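Local coordinates for short-chain dehydrogenase/reductase SDR (Paraburkholderia phymatum, PDB 5VA8), which binds NADP and probably catalyses NADP(H)-dependent oxidation or reduction of a substrate, as a member of the short-chain dehydrogenase/reductase family, at the interface of chains A and B and the interface of chains A and C. Numbering follows the deposited sequence. Chains: chain A/B/C, Short-chain dehydrogenase/reductase SDR.

Contact 1: the interface of chains A and B. Residues chain A 110, 114, 117-118, 122; chain B 110, 114, 117-118, 122.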
# COMPACT_ATOMS: atom_id res chain seq x y z
N HIS A 110 2.04 15.74 25.51
CA HIS A 110 0.74 15.08 25.48
C HIS A 110 -0.33 16.02 24.94
O HIS A 110 -1.16 15.62 24.11
CB HIS A 110 0.39 14.61 26.89
CG HIS A 110 -0.95 13.95 26.98
ND1 HIS A 110 -2.05 14.58 27.53
CD2 HIS A 110 -1.37 12.74 26.56
CE1 HIS A 110 -3.09 13.77 27.45
NE2 HIS A 110 -2.71 12.65 26.87
N ILE A 114 -2.99 15.68 21.75
CA ILE A 114 -4.45 15.78 21.84
C ILE A 114 -4.96 16.86 20.89
O ILE A 114 -5.96 16.66 20.20
CB ILE A 114 -4.88 16.06 23.29
CG1 ILE A 114 -4.46 14.91 24.21
CG2 ILE A 114 -6.40 16.26 23.36
CD1 ILE A 114 -5.14 13.60 23.90
N LEU A 117 -4.82 15.54 17.32
CA LEU A 117 -5.87 14.54 17.15
C LEU A 117 -7.25 15.19 17.10
O LEU A 117 -8.09 14.82 16.27
CB LEU A 117 -5.77 13.52 18.28
CG LEU A 117 -4.56 12.59 18.14
CD1 LEU A 117 -4.27 11.87 19.44
CD2 LEU A 117 -4.82 11.59 17.03
N GLU A 118 -7.52 16.17 17.97
CA GLU A 118 -8.81 16.85 17.92
C GLU A 118 -9.02 17.55 16.58
O GLU A 118 -10.06 17.39 15.94
CB GLU A 118 -8.93 17.86 19.07
CG GLU A 118 -9.00 17.25 20.45
CD GLU A 118 -10.39 16.71 20.80
OE1 GLU A 118 -10.52 16.10 21.89
OE2 GLU A 118 -11.34 16.91 20.00
N LEU A 122 -10.45 13.88 15.14
CA LEU A 122 -11.76 13.75 15.78
C LEU A 122 -12.76 14.76 15.24
O LEU A 122 -13.96 14.46 15.19
CB LEU A 122 -11.61 13.85 17.30
CG LEU A 122 -10.66 12.84 17.93
CD1 LEU A 122 -10.68 12.96 19.45
CD2 LEU A 122 -11.00 11.41 17.49
N HIS B 110 -16.80 11.02 22.25
CA HIS B 110 -15.50 11.69 22.28
C HIS B 110 -14.56 11.00 23.26
O HIS B 110 -13.39 10.75 22.94
CB HIS B 110 -15.70 13.16 22.65
CG HIS B 110 -14.42 13.93 22.77
ND1 HIS B 110 -13.83 14.20 23.98
CD2 HIS B 110 -13.62 14.45 21.82
CE1 HIS B 110 -12.70 14.87 23.77
NE2 HIS B 110 -12.55 15.03 22.46
N ILE B 114 -10.79 9.34 22.84
CA ILE B 114 -9.61 9.72 23.61
C ILE B 114 -9.02 8.50 24.31
O ILE B 114 -7.80 8.28 24.29
CB ILE B 114 -9.95 10.83 24.61
CG1 ILE B 114 -10.40 12.11 23.89
CG2 ILE B 114 -8.76 11.11 25.52
CD1 ILE B 114 -9.32 12.77 23.01
N LEU B 117 -7.25 6.31 21.77
CA LEU B 117 -6.03 6.97 21.32
C LEU B 117 -4.96 6.95 22.41
O LEU B 117 -3.79 6.71 22.13
CB LEU B 117 -6.36 8.40 20.88
CG LEU B 117 -7.11 8.49 19.55
CD1 LEU B 117 -7.80 9.84 19.39
CD2 LEU B 117 -6.14 8.23 18.39
N GLU B 118 -5.35 7.17 23.67
CA GLU B 118 -4.37 7.08 24.74
C GLU B 118 -3.78 5.68 24.83
O GLU B 118 -2.56 5.50 24.90
CB GLU B 118 -5.01 7.48 26.08
CG GLU B 118 -5.41 8.94 26.18
CD GLU B 118 -4.25 9.88 26.50
OE1 GLU B 118 -4.48 11.11 26.53
OE2 GLU B 118 -3.13 9.39 26.73
N LEU B 122 -1.00 6.88 21.96
CA LEU B 122 -0.12 7.77 22.71
C LEU B 122 0.73 7.01 23.73
O LEU B 122 1.86 7.43 24.01
CB LEU B 122 -0.93 8.87 23.40
CG LEU B 122 -1.76 9.75 22.45
CD1 LEU B 122 -2.41 10.88 23.23
CD2 LEU B 122 -0.94 10.30 21.29
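Helix 110-138 of chain A packs against the same helix of chain B across a two-fold axis. The N-terminal halves of both helices form this patch. At its middle A:Leu117 and B:Leu117 point at each other tip to tip, with their CD2 methyls 3.9 Å apart. Each leucine also meets Leu122 of the partner end on; A:Leu122 CD2 lies 4.0 Å from B:Leu117 CD1. Further along the axis the Ile114 tips come together, and A:Leu122 crosses B:Ile114 at about a right angle, with their CD1 methyls 3.8 Å apart. In each isoleucine CG1 is anti to the carbonyl carbon, and with chi2 this brings CD1 to Glu118 and Leu122 of the other chain. A histidine and a glutamate close each end. A:His110 has CG anti to the backbone N (chi1 178°), and its ring meets the B:Glu118 carboxylate edge on. The carboxylate is turned 33° from the ring plane. NE2 faces OE1, but the modelled separation is too short to be trusted. The glutamate chain bends at chi2 (-80° in B:Glu118), which turns its carboxylate toward the histidine. A:Ile114 CG1 lies over one face of the A:His110 ring, toward its rim, 3.7 Å above the plane. The nearby carboxylate may favour a protonated imidazole. The patch joins chains A and B through an apolar centre with a polar pair at either end, and probably helps to hold the SDR tetramer together.

Contact 2: the interface of chains A and C. Residues chain A 150-154, 263-265; chain C 152-153, 263-266.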
# COMPACT_ATOMS: atom_id res chain seq x y z
N SER A 150 1.34 13.13 4.16
CA SER A 150 1.95 12.54 5.35
C SER A 150 1.39 11.16 5.70
O SER A 150 2.05 10.41 6.43
CB SER A 150 1.74 13.48 6.55
OG SER A 150 0.37 13.46 6.95
N VAL A 151 0.19 10.81 5.22
CA VAL A 151 -0.34 9.48 5.49
C VAL A 151 0.24 8.42 4.56
O VAL A 151 0.16 7.23 4.88
CB VAL A 151 -1.88 9.46 5.41
CG1 VAL A 151 -2.49 10.57 6.26
CG2 VAL A 151 -2.34 9.57 3.99
N LYS A 152 0.86 8.83 3.44
CA LYS A 152 1.52 7.91 2.52
C LYS A 152 3.01 7.78 2.82
O LYS A 152 3.59 6.70 2.69
CB LYS A 152 1.35 8.36 1.06
CG LYS A 152 -0.09 8.43 0.56
CD LYS A 152 -0.72 7.06 0.45
CE LYS A 152 -0.09 6.22 -0.67
NZ LYS A 152 -0.80 4.90 -0.78
N ALA A 153 3.65 8.88 3.22
CA ALA A 153 5.05 8.88 3.58
C ALA A 153 5.23 9.94 4.65
O ALA A 153 4.83 11.09 4.45
CB ALA A 153 5.94 9.18 2.37
N PRO A 154 5.79 9.59 5.81
CA PRO A 154 5.88 10.56 6.90
C PRO A 154 6.72 11.76 6.50
O PRO A 154 7.74 11.64 5.82
CB PRO A 154 6.53 9.76 8.03
CG PRO A 154 7.31 8.67 7.32
CD PRO A 154 6.43 8.30 6.16
N TYR A 263 5.59 11.67 -4.10
CA TYR A 263 5.65 10.41 -3.37
C TYR A 263 6.15 9.32 -4.31
O TYR A 263 5.60 9.14 -5.39
CB TYR A 263 4.26 10.04 -2.84
CG TYR A 263 4.10 8.63 -2.32
CD1 TYR A 263 4.71 8.22 -1.14
CD2 TYR A 263 3.30 7.72 -3.00
CE1 TYR A 263 4.52 6.92 -0.66
CE2 TYR A 263 3.11 6.44 -2.52
CZ TYR A 263 3.72 6.05 -1.36
OH TYR A 263 3.52 4.76 -0.90
N PRO A 264 7.20 8.58 -3.93
CA PRO A 264 7.82 7.64 -4.87
C PRO A 264 7.21 6.25 -4.91
O PRO A 264 7.65 5.44 -5.73
CB PRO A 264 9.26 7.56 -4.34
CG PRO A 264 9.09 7.71 -2.88
CD PRO A 264 7.99 8.73 -2.70
N GLY A 265 6.24 5.95 -4.06
CA GLY A 265 5.72 4.59 -3.99
C GLY A 265 4.82 4.25 -5.17
O GLY A 265 4.02 5.06 -5.64
N LYS C 152 8.10 -1.82 -4.58
CA LYS C 152 7.52 -0.83 -3.68
C LYS C 152 7.69 0.60 -4.16
O LYS C 152 6.78 1.43 -4.00
CB LYS C 152 8.14 -0.95 -2.28
CG LYS C 152 7.94 -2.29 -1.60
CD LYS C 152 6.51 -2.54 -1.22
CE LYS C 152 6.07 -1.62 -0.08
NZ LYS C 152 4.70 -1.99 0.40
N ALA C 153 8.85 0.92 -4.74
CA ALA C 153 9.13 2.22 -5.31
C ALA C 153 10.00 1.96 -6.54
O ALA C 153 11.04 1.29 -6.42
CB ALA C 153 9.83 3.17 -4.33
N TYR C 263 13.13 2.92 1.70
CA TYR C 263 11.82 3.20 1.14
C TYR C 263 11.05 4.08 2.12
O TYR C 263 10.92 3.71 3.28
CB TYR C 263 11.08 1.90 0.89
CG TYR C 263 9.62 2.03 0.58
CD1 TYR C 263 9.18 2.61 -0.60
CD2 TYR C 263 8.67 1.54 1.47
CE1 TYR C 263 7.81 2.69 -0.88
CE2 TYR C 263 7.33 1.63 1.20
CZ TYR C 263 6.90 2.20 0.03
OH TYR C 263 5.54 2.26 -0.20
N PRO C 264 10.55 5.24 1.69
CA PRO C 264 9.92 6.17 2.63
C PRO C 264 8.46 5.92 2.92
O PRO C 264 7.87 6.62 3.75
CB PRO C 264 10.10 7.51 1.91
CG PRO C 264 9.93 7.14 0.48
CD PRO C 264 10.63 5.80 0.33
N GLY C 265 7.83 4.95 2.26
CA GLY C 265 6.40 4.78 2.42
C GLY C 265 6.04 4.19 3.78
O GLY C 265 6.73 3.32 4.31
N THR C 266 4.93 4.67 4.33
CA THR C 266 4.46 4.16 5.61
C THR C 266 4.18 2.66 5.55
O THR C 266 4.48 1.93 6.49
CB THR C 266 3.21 4.92 6.01
OG1 THR C 266 3.54 6.32 6.06
CG2 THR C 266 2.67 4.44 7.38
O HOH W 1 2.91 8.21 7.86
O HOH W 2 9.25 9.39 4.49
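A:Pro264 and C:Pro264 meet tip to tip at the apolar centre, with their CG atoms 3.5 Å apart. Beside them A:Tyr263 and C:Tyr263 cross obliquely, and their phenol OH atoms lie 3.3 Å apart. Each tyrosine has CG anti to the backbone N (chi1 168° in both). Its ring is held between groups of its own chain. In A:Tyr263 the N of A:Gly265 sits over the ring centre, 3.4 Å above the plane. CB of A:Lys152 covers the opposite face, offset toward the rim. The methyl CB of A:Ala153 rests against the carbonyl O of C:Pro264, and A:Ala153 is followed by A:Pro154, whose CD touches the same oxygen. At the rim the backbone N of C:Thr266 donates a hydrogen bond to A:Lys152 O at 2.9 Å. It is nearly straight, 170° at H, but the donor stands above the carbonyl plane. The side chain of C:Thr266 runs antiparallel past A:Pro154. Its OG1 is anti to the carbonyl carbon (chi1 -57°) and makes a weak hydrogen bond to A:Lys152 O. Water 1 links this hydroxyl, at 2.7 Å, to A:Ser150 O. Water 2 joins A:Pro154 O to C:Pro264 O. The C-terminal tail of one chain thus docks beside the 3-10 helix 149-151 and the loop 152-154 of the other. The contact probably helps to pair chains A and C in the tetramer.

The centres of contact 1 and contact 2 lie about 24 Å apart. They share no residues. Contact 1 uses helix 110-138, while contact 2 uses the 3-10 helix 149-151, the loop after it and the C-terminal tail. Strand 141-146 separates helix 110-138 from the 3-10 helix 149-151 in sequence. Chain A takes part in both, so it meets chain B through one surface and chain C through another. Both interfaces are two-fold symmetric. Two different two-fold axes, one relating A to B and the other A to C, fit the four-copy deposited assembly, a tetramer of the kind common among SDR enzymes.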